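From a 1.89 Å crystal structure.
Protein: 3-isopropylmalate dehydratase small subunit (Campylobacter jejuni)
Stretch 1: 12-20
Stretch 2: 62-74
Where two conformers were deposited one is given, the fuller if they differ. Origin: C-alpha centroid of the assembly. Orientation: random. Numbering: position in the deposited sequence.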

ATOM      1  N   GLY A  12      -7.737  -3.982   8.715  1.00 32.34           N
ATOM      2  CA  GLY A  12      -7.235  -5.209   8.088  1.00 30.71           C
ATOM      3  C   GLY A  12      -5.793  -5.527   8.441  1.00 30.14           C
ATOM      4  O   GLY A  12      -5.123  -4.788   9.171  1.00 30.18           O
ATOM      5  N   ILE A  13      -5.334  -6.631   7.891  1.00 26.05           N
ATOM      6  CA  ILE A  13      -4.015  -7.139   8.114  1.00 26.57           C
ATOM      7  C   ILE A  13      -2.993  -6.206   7.476  1.00 25.47           C
ATOM      8  O   ILE A  13      -3.086  -5.879   6.278  1.00 24.48           O
ATOM      9  CB  ILE A  13      -3.909  -8.569   7.511  1.00 25.48           C
ATOM     10  CG1 ILE A  13      -4.979  -9.494   8.100  1.00 28.62           C
ATOM     11  CG2 ILE A  13      -2.475  -9.127   7.631  1.00 27.12           C
ATOM     12  CD1 ILE A  13      -4.815  -9.869   9.514  1.00 29.83           C
ATOM     13  N   ALA A  14      -2.043  -5.734   8.278  1.00 24.91           N
ATOM     14  CA  ALA A  14      -0.957  -4.900   7.784  1.00 24.60           C
ATOM     15  C   ALA A  14       0.345  -5.699   7.698  1.00 25.83           C
ATOM     16  O   ALA A  14       0.582  -6.589   8.535  1.00 24.79           O
ATOM     17  CB  ALA A  14      -0.786  -3.721   8.640  1.00 26.38           C
ATOM     18  N   CYS A  15       1.163  -5.362   6.693  1.00 24.58           N
ATOM     19  CA  CYS A  15       2.383  -6.090   6.360  1.00 25.28           C
ATOM     20  C   CYS A  15       3.521  -5.102   6.228  1.00 27.01           C
ATOM     21  O   CYS A  15       3.448  -4.186   5.404  1.00 25.88           O
ATOM     22  CB  CYS A  15       2.260  -6.852   5.035  1.00 23.97           C
ATOM     23  SG  CYS A  15       3.746  -7.807   4.684  1.00 24.36           S
ATOM     24  N   PRO A  16       4.586  -5.293   7.013  1.00 28.47           N
ATOM     25  CA  PRO A  16       5.690  -4.367   6.924  1.00 30.19           C
ATOM     26  C   PRO A  16       6.665  -4.754   5.832  1.00 30.38           C
ATOM     27  O   PRO A  16       7.018  -5.933   5.713  1.00 31.04           O
ATOM     28  CB  PRO A  16       6.341  -4.483   8.302  1.00 31.84           C
ATOM     29  CG  PRO A  16       6.078  -5.879   8.716  1.00 31.85           C
ATOM     30  CD  PRO A  16       4.811  -6.321   8.048  1.00 29.11           C
ATOM     31  N   LEU A  17       7.072  -3.789   5.034  1.00 29.94           N
ATOM     32  CA  LEU A  17       8.070  -4.016   3.988  1.00 31.34           C
ATOM     33  C   LEU A  17       9.235  -3.029   4.209  1.00 33.36           C
ATOM     34  O   LEU A  17       9.200  -1.874   3.780  1.00 32.29           O
ATOM     35  CB  LEU A  17       7.466  -3.848   2.584  1.00 28.68           C
ATOM     36  CG  LEU A  17       6.290  -4.769   2.261  1.00 29.80           C
ATOM     37  CD1 LEU A  17       5.655  -4.373   0.853  1.00 27.51           C
ATOM     38  CD2 LEU A  17       6.663  -6.203   2.228  1.00 29.70           C
ATOM     39  N   GLU A  18      10.283  -3.536   4.849  1.00 36.16           N
ATOM     40  CA  GLU A  18      11.375  -2.709   5.353  1.00 39.91           C
ATOM     41  C   GLU A  18      12.367  -2.426   4.236  1.00 41.57           C
ATOM     42  O   GLU A  18      13.536  -2.850   4.269  1.00 41.96           O
ATOM     43  CB  GLU A  18      12.035  -3.427   6.524  1.00 41.91           C
ATOM     44  CG  GLU A  18      11.116  -3.544   7.738  1.00 42.98           C
ATOM     45  CD  GLU A  18      11.820  -4.207   8.932  1.00 46.84           C
ATOM     46  OE1 GLU A  18      12.634  -3.534   9.619  1.00 48.98           O
ATOM     47  OE2 GLU A  18      11.563  -5.395   9.160  1.00 46.63           O
ATOM     48  N   TYR A  19      11.873  -1.706   3.235  1.00 41.58           N
ATOM     49  CA  TYR A  19      12.679  -1.215   2.158  1.00 43.20           C
ATOM     50  C   TYR A  19      12.356   0.272   1.968  1.00 43.17           C
ATOM     51  O   TYR A  19      11.200   0.700   2.139  1.00 42.63           O
ATOM     52  CB  TYR A  19      12.387  -1.993   0.884  1.00 42.45           C
ATOM     53  CG  TYR A  19      12.292  -3.500   1.027  1.00 45.37           C
ATOM     54  CD1 TYR A  19      13.415  -4.320   0.844  1.00 52.73           C
ATOM     55  CD2 TYR A  19      11.071  -4.125   1.285  1.00 49.11           C
ATOM     56  CE1 TYR A  19      13.326  -5.735   0.943  1.00 52.66           C
ATOM     57  CE2 TYR A  19      10.971  -5.530   1.395  1.00 50.14           C
ATOM     58  CZ  TYR A  19      12.102  -6.329   1.215  1.00 52.47           C
ATOM     59  OH  TYR A  19      12.003  -7.725   1.321  1.00 56.19           O
ATOM     60  N   ALA A  20      13.381   1.055   1.644  1.00 43.78           N
ATOM     61  CA  ALA A  20      13.206   2.464   1.271  1.00 44.33           C
ATOM     62  C   ALA A  20      13.202   2.532  -0.238  1.00 42.82           C
ATOM     63  O   ALA A  20      13.673   1.611  -0.924  1.00 41.82           O
ATOM     64  CB  ALA A  20      14.320   3.335   1.842  1.00 45.98           C
ATOM     65  N   ASP A  62      11.011 -15.308   1.992  1.00 28.98           N
ATOM     66  CA  ASP A  62      11.605 -14.197   2.729  1.00 31.09           C
ATOM     67  C   ASP A  62      10.913 -12.868   2.469  1.00 30.38           C
ATOM     68  O   ASP A  62      11.258 -11.879   3.092  1.00 32.35           O
ATOM     69  CB  ASP A  62      13.108 -14.032   2.413  1.00 31.76           C
ATOM     70  CG  ASP A  62      13.873 -13.376   3.556  1.00 35.51           C
ATOM     71  OD1 ASP A  62      13.505 -13.564   4.739  1.00 32.84           O
ATOM     72  OD2 ASP A  62      14.860 -12.689   3.275  1.00 39.88           O
ATOM     73  N   PHE A  63       9.959 -12.846   1.537  1.00 28.58           N
ATOM     74  CA  PHE A  63       9.127 -11.686   1.305  1.00 27.49           C
ATOM     75  C   PHE A  63       7.909 -11.770   2.225  1.00 25.23           C
ATOM     76  O   PHE A  63       7.132 -12.739   2.197  1.00 25.10           O
ATOM     77  CB  PHE A  63       8.707 -11.643  -0.176  1.00 26.97           C
ATOM     78  CG  PHE A  63       8.047 -10.391  -0.571  1.00 27.42           C
ATOM     79  CD1 PHE A  63       8.642  -9.164  -0.320  1.00 29.34           C
ATOM     80  CD2 PHE A  63       6.805 -10.413  -1.210  1.00 28.08           C
ATOM     81  CE1 PHE A  63       8.013  -8.009  -0.707  1.00 28.32           C
ATOM     82  CE2 PHE A  63       6.201  -9.237  -1.603  1.00 25.09           C
ATOM     83  CZ  PHE A  63       6.775  -8.063  -1.323  1.00 24.64           C
ATOM     84  N   ASN A  64       7.737 -10.772   3.052  1.00 24.32           N
ATOM     85  CA  ASN A  64       6.717 -10.862   4.093  1.00 24.99           C
ATOM     86  C   ASN A  64       5.294 -11.144   3.583  1.00 25.11           C
ATOM     87  O   ASN A  64       4.545 -11.913   4.222  1.00 24.26           O
ATOM     88  CB  ASN A  64       6.734  -9.602   4.970  1.00 25.23           C
ATOM     89  CG  ASN A  64       7.757  -9.677   6.111  1.00 28.30           C
ATOM     90  OD1 ASN A  64       8.160 -10.759   6.518  1.00 30.78           O
ATOM     91  ND2 ASN A  64       8.164  -8.510   6.627  1.00 26.88           N
ATOM     92  N   LEU A  65       4.914 -10.567   2.441  1.00 24.24           N
ATOM     93  CA  LEU A  65       3.550 -10.775   1.918  1.00 24.89           C
ATOM     94  C   LEU A  65       3.247 -12.195   1.578  1.00 23.27           C
ATOM     95  O   LEU A  65       2.082 -12.534   1.447  1.00 25.38           O
ATOM     96  CB  LEU A  65       3.213  -9.905   0.684  1.00 23.82           C
ATOM     97  CG  LEU A  65       2.888  -8.447   0.927  1.00 27.80           C
ATOM     98  CD1 LEU A  65       2.897  -7.619  -0.408  1.00 23.47           C
ATOM     99  CD2 LEU A  65       1.594  -8.233   1.719  1.00 24.63           C
ATOM    100  N   ASN A  66       4.272 -13.037   1.459  1.00 23.38           N
ATOM    101  CA  ASN A  66       4.103 -14.454   1.186  1.00 22.74           C
ATOM    102  C   ASN A  66       3.840 -15.333   2.437  1.00 23.66           C
ATOM    103  O   ASN A  66       3.390 -16.491   2.327  1.00 22.36           O
ATOM    104  CB  ASN A  66       5.331 -14.996   0.392  1.00 24.41           C
ATOM    105  CG  ASN A  66       5.349 -14.525  -1.080  1.00 23.24           C
ATOM    106  OD1 ASN A  66       4.316 -14.181  -1.633  1.00 22.29           O
ATOM    107  ND2 ASN A  66       6.528 -14.434  -1.673  1.00 22.46           N
ATOM    108  N   LYS A  67       4.131 -14.800   3.626  1.00 23.24           N
ATOM    109  CA  LYS A  67       4.013 -15.566   4.871  1.00 23.15           C
ATOM    110  C   LYS A  67       2.566 -15.718   5.369  1.00 23.37           C
ATOM    111  O   LYS A  67       1.708 -14.803   5.227  1.00 22.67           O
ATOM    112  CB  LYS A  67       4.927 -14.933   5.949  1.00 24.32           C
ATOM    113  CG  LYS A  67       6.395 -14.920   5.597  1.00 25.29           C
ATOM    114  CD  LYS A  67       7.248 -14.375   6.707  1.00 26.18           C
ATOM    115  CE  LYS A  67       8.733 -14.223   6.301  1.00 26.62           C
ATOM    116  NZ  LYS A  67       9.484 -15.507   6.341  1.00 29.12           N
ATOM    117  N   LYS A  68       2.269 -16.842   6.003  1.00 24.64           N
ATOM    118  CA  LYS A  68       0.915 -17.037   6.516  1.00 25.28           C
ATOM    119  C   LYS A  68       0.477 -15.906   7.416  1.00 24.58           C
ATOM    120  O   LYS A  68      -0.694 -15.528   7.364  1.00 24.80           O
ATOM    121  CB  LYS A  68       0.739 -18.374   7.249  1.00 26.06           C
ATOM    122  CG  LYS A  68       0.665 -19.561   6.272  1.00 30.65           C
ATOM    123  CD  LYS A  68      -0.235 -20.663   6.721  1.00 34.79           C
ATOM    124  CE  LYS A  68       0.077 -22.016   6.001  1.00 35.35           C
ATOM    125  NZ  LYS A  68      -1.028 -22.216   5.061  1.00 39.15           N
ATOM    126  N   GLU A  69       1.388 -15.336   8.227  1.00 24.39           N
ATOM    127  CA  GLU A  69       0.976 -14.300   9.199  0.60 24.48           C
ATOM    128  C   GLU A  69       0.468 -13.067   8.463  1.00 24.95           C
ATOM    129  O   GLU A  69      -0.345 -12.291   8.996  1.00 25.17           O
ATOM    130  CB  GLU A  69       2.135 -13.935  10.124  0.60 25.40           C
ATOM    131  CG  GLU A  69       2.476 -15.038  11.104  0.60 24.72           C
ATOM    132  CD  GLU A  69       3.294 -16.186  10.518  0.60 24.46           C
ATOM    133  OE1 GLU A  69       3.841 -16.114   9.360  0.60 18.91           O
ATOM    134  OE2 GLU A  69       3.385 -17.174  11.241  0.60 16.44           O
ATOM    135  N   TYR A  70       0.899 -12.914   7.212  1.00 22.99           N
ATOM    136  CA  TYR A  70       0.473 -11.785   6.366  1.00 24.21           C
ATOM    137  C   TYR A  70      -0.518 -12.103   5.219  1.00 23.80           C
ATOM    138  O   TYR A  70      -0.715 -11.274   4.291  1.00 21.91           O
ATOM    139  CB  TYR A  70       1.704 -11.040   5.858  1.00 24.05           C
ATOM    140  CG  TYR A  70       2.545 -10.488   7.013  1.00 24.36           C
ATOM    141  CD1 TYR A  70       2.060  -9.475   7.812  1.00 25.38           C
ATOM    142  CD2 TYR A  70       3.805 -11.004   7.295  1.00 26.22           C
ATOM    143  CE1 TYR A  70       2.817  -8.977   8.893  1.00 29.59           C
ATOM    144  CE2 TYR A  70       4.582 -10.531   8.372  1.00 28.01           C
ATOM    145  CZ  TYR A  70       4.075  -9.509   9.166  1.00 28.76           C
ATOM    146  OH  TYR A  70       4.823  -8.998  10.187  1.00 33.98           O
ATOM    147  N   GLN A  71      -1.201 -13.233   5.336  1.00 24.64           N
ATOM    148  CA  GLN A  71      -2.224 -13.566   4.375  1.00 26.55           C
ATOM    149  C   GLN A  71      -3.289 -12.513   4.439  1.00 26.40           C
ATOM    150  O   GLN A  71      -3.561 -11.941   5.519  1.00 24.45           O
ATOM    151  CB  GLN A  71      -2.891 -14.868   4.700  1.00 28.48           C
ATOM    152  CG  GLN A  71      -2.225 -16.037   4.097  1.00 34.42           C
ATOM    153  CD  GLN A  71      -2.983 -17.314   4.463  1.00 38.20           C
ATOM    154  OE1 GLN A  71      -3.135 -18.197   3.645  1.00 45.14           O
ATOM    155  NE2 GLN A  71      -3.492 -17.375   5.693  1.00 42.01           N
ATOM    156  N   ASN A  72      -3.904 -12.260   3.287  1.00 24.31           N
ATOM    157  CA  ASN A  72      -4.953 -11.264   3.180  0.60 25.27           C
ATOM    158  C   ASN A  72      -4.558  -9.841   3.620  1.00 24.65           C
ATOM    159  O   ASN A  72      -5.389  -9.083   4.141  1.00 25.88           O
ATOM    160  CB  ASN A  72      -6.222 -11.725   3.912  0.60 26.75           C
ATOM    161  CG  ASN A  72      -7.111 -12.517   3.020  0.60 30.54           C
ATOM    162  OD1 ASN A  72      -6.794 -13.655   2.639  0.60 33.75           O
ATOM    163  ND2 ASN A  72      -8.211 -11.905   2.607  0.60 36.60           N
ATOM    164  N   SER A  73      -3.320  -9.458   3.376  1.00 23.08           N
ATOM    165  CA  SER A  73      -2.864  -8.096   3.736  1.00 23.12           C
ATOM    166  C   SER A  73      -3.656  -7.071   2.949  1.00 22.69           C
ATOM    167  O   SER A  73      -3.865  -7.257   1.734  1.00 22.23           O
ATOM    168  CB  SER A  73      -1.355  -7.940   3.470  1.00 22.35           C
ATOM    169  OG  SER A  73      -0.587  -8.580   4.475  1.00 24.96           O
ATOM    170  N   SER A  74      -4.118  -6.006   3.610  1.00 23.33           N
ATOM    171  CA  SER A  74      -4.765  -4.887   2.931  1.00 22.68           C
ATOM    172  C   SER A  74      -4.168  -3.531   3.291  1.00 22.54           C
ATOM    173  O   SER A  74      -4.593  -2.467   2.760  1.00 21.64           O
ATOM    174  CB  SER A  74      -6.294  -4.900   3.166  1.00 23.92           C
ATOM    175  OG  SER A  74      -6.626  -4.741   4.539  1.00 23.84           O
TER
HETATM  176  O   HOH W   1      -6.955  -7.343   5.526  1.00 19.78           O
HETATM  177  O   HOH W   2       9.744  -8.496   3.437  1.00 27.40           O

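I13, C15 and Y70 cover the most surface in this contact, in which an extended strand lies against a winding loop with short 3-10 segments. I13 covers the most surface. Its CA-CB bond points toward the loop, and CG2 rests 3.7 Å from Q71 O and 4.1 Å from E69 O, so a branched aliphatic packs against the backbone of the turn and of the 3-10 segment leading into it. The same residue's backbone makes one of the two direct hydrogen bonds: S74 N donates to I13 O at 2.9 Å, while a water accepts from I13 N (3.0 Å) and donates to N72 O (2.7 Å).

C15, also pointing toward the loop, is a small side chain with N64, L65, Y70 and S73 close around it. Its SG lies over one face of the Y70 ring, 4.1 Å from the centroid, and its CB meets L65 CD2 at 3.7 Å. S73 OG sits 3.4 Å from C15 CB, but its hydrogen bond goes to Y70 O (2.7 Å), across the type II turn from Y70 to S73. The Y70 ring reaches further, with CE1 3.4 Å from P16 CD; its edge faces A14 O, which is buried without a hydrogen-bonding partner.

Proline's carbonyl is better served: N64 ND2 donates to P16 O at 3.0 Å, almost straight. Beyond it, L17 CD2 packs on F63 CE1 at 3.7 Å, extending the apolar seam.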